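Side-chain contact in 4-alpha-glucanotransferase (Corynebacterium glutamicum, PDB 5B68), which is an amylomaltase, or disproportionating enzyme, built on a TIM-barrel-type glucanotransferase domain with a beta-sandwich domain toward its N-terminus: residues N609-A613 and R614-G618. Sequence-based numbering, arbitrary orientation.
Sequences NALPA and REYVG
Leu611 meets the phenol of Tyr616 in the surface loop joining helices 587-607 and 627-639, just past Asn609, the positive-phi C-prime residue of the Schellman motif that ends helix 587-607, and ahead of an inverse gamma turn centred on Ala613. Leu611 lays its CB 3.7 Å from Tyr616 OH; the two side chains cross nearly at right angles, and both also touch Leu602 of helix 587-607. At Pro612 the contact turns polar, its carbonyl O accepting two bonds. Arg614 N donates to Pro612 O at 2.8 Å, closing the gamma turn, with an N-H...O angle of only 134° and the donor lying above the carbonyl plane. Tyr616 OH, by contrast, donates to Pro612 O at 3.0 Å, in the carbonyl plane, which ties the phenol of this buried residue to the turn. The Pro612 ring runs alongside the Arg614 chain, and Pro612 CG comes within 3.8 Å of Arg614 NE, at the edge of the guanidinium and near its plane. Ala613, with phi/psi of -80/77°, has the backbone angles of the turn's centre. Beyond it, the Arg614 chain is extended from CG to NE and also touches Glu629 of helix 627-639, while Arg614 CB sits 3.8 Å above one face of the Tyr616 ring, offset toward the rim.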
loop_
_atom_site.group_PDB
_atom_site.type_symbol
_atom_site.label_atom_id
_atom_site.label_comp_id
_atom_site.label_asym_id
_atom_site.label_seq_id
_atom_site.Cartn_x
_atom_site.Cartn_y
_atom_site.Cartn_z
ATOM N N ASN A 609 -3.800 1.263 -35.330
ATOM C CA ASN A 609 -3.519 2.578 -35.938
ATOM C C ASN A 609 -2.687 3.518 -35.058
ATOM O O ASN A 609 -2.591 4.699 -35.337
ATOM C CB ASN A 609 -4.804 3.200 -36.509
ATOM C CG ASN A 609 -5.369 2.342 -37.672
ATOM O OD1 ASN A 609 -4.620 1.846 -38.474
ATOM N ND2 ASN A 609 -6.653 2.171 -37.726
ATOM N N ALA A 610 -2.090 2.987 -33.979
ATOM C CA ALA A 610 -1.306 3.855 -33.049
ATOM C C ALA A 610 0.075 4.165 -33.602
ATOM O O ALA A 610 0.737 5.112 -33.205
ATOM C CB ALA A 610 -1.186 3.172 -31.677
ATOM N N LEU A 611 0.541 3.329 -34.516
ATOM C CA LEU A 611 1.830 3.492 -35.144
ATOM C C LEU A 611 1.626 3.136 -36.590
ATOM O O LEU A 611 0.685 2.445 -36.881
ATOM C CB LEU A 611 2.874 2.526 -34.590
ATOM C CG LEU A 611 3.467 2.911 -33.256
ATOM C CD1 LEU A 611 4.213 1.717 -32.726
ATOM C CD2 LEU A 611 4.404 4.088 -33.444
ATOM N N PRO A 612 2.524 3.606 -37.474
ATOM C CA PRO A 612 2.447 3.055 -38.891
ATOM C C PRO A 612 2.823 1.565 -38.948
ATOM O O PRO A 612 3.696 1.069 -38.193
ATOM C CB PRO A 612 3.456 3.896 -39.634
ATOM C CG PRO A 612 4.510 4.190 -38.633
ATOM C CD PRO A 612 3.765 4.371 -37.286
ATOM N N ALA A 613 2.196 0.831 -39.855
ATOM C CA ALA A 613 2.463 -0.584 -39.947
ATOM C C ALA A 613 3.753 -0.870 -40.711
ATOM O O ALA A 613 3.711 -1.308 -41.855
ATOM C CB ALA A 613 1.282 -1.275 -40.607
ATOM N N ARG A 614 4.875 -0.681 -40.056
ATOM C CA ARG A 614 6.171 -0.960 -40.628
ATOM C C ARG A 614 6.523 -2.424 -40.759
ATOM O O ARG A 614 7.541 -2.739 -41.346
ATOM C CB ARG A 614 7.259 -0.307 -39.815
ATOM C CG ARG A 614 7.138 1.180 -39.734
ATOM C CD ARG A 614 8.377 1.751 -39.124
ATOM N NE ARG A 614 8.201 3.149 -38.803
ATOM C CZ ARG A 614 9.184 4.026 -38.841
ATOM N NH1 ARG A 614 10.394 3.627 -39.182
ATOM N NH2 ARG A 614 8.961 5.284 -38.539
ATOM N N GLU A 615 5.732 -3.311 -40.176
ATOM C CA GLU A 615 6.149 -4.700 -40.047
ATOM C C GLU A 615 7.448 -4.774 -39.248
ATOM O O GLU A 615 8.518 -4.913 -39.786
ATOM C CB GLU A 615 6.263 -5.380 -41.404
ATOM C CG GLU A 615 4.960 -5.394 -42.179
ATOM C CD GLU A 615 3.865 -6.180 -41.489
ATOM O OE1 GLU A 615 2.697 -6.035 -41.874
ATOM O OE2 GLU A 615 4.168 -6.947 -40.558
ATOM N N TYR A 616 7.310 -4.548 -37.950
ATOM C CA TYR A 616 8.413 -4.453 -37.004
ATOM C C TYR A 616 9.272 -5.705 -36.807
ATOM O O TYR A 616 10.435 -5.602 -36.526
ATOM C CB TYR A 616 7.910 -3.882 -35.672
ATOM C CG TYR A 616 7.372 -2.478 -35.821
ATOM C CD1 TYR A 616 6.056 -2.256 -36.155
ATOM C CD2 TYR A 616 8.186 -1.386 -35.643
ATOM C CE1 TYR A 616 5.566 -0.981 -36.302
ATOM C CE2 TYR A 616 7.707 -0.107 -35.787
ATOM C CZ TYR A 616 6.395 0.087 -36.120
ATOM O OH TYR A 616 5.920 1.347 -36.264
ATOM N N VAL A 617 8.677 -6.875 -36.894
ATOM C CA VAL A 617 9.422 -8.139 -36.735
ATOM C C VAL A 617 10.362 -8.215 -37.914
ATOM O O VAL A 617 9.919 -8.287 -39.045
ATOM C CB VAL A 617 8.497 -9.392 -36.737
ATOM C CG1 VAL A 617 9.298 -10.702 -36.698
ATOM C CG2 VAL A 617 7.490 -9.351 -35.575
ATOM N N GLY A 618 11.644 -8.149 -37.637
ATOM C CA GLY A 618 12.644 -8.233 -38.670
ATOM C C GLY A 618 13.520 -7.015 -38.639
ATOM O O GLY A 618 14.674 -7.100 -39.042
#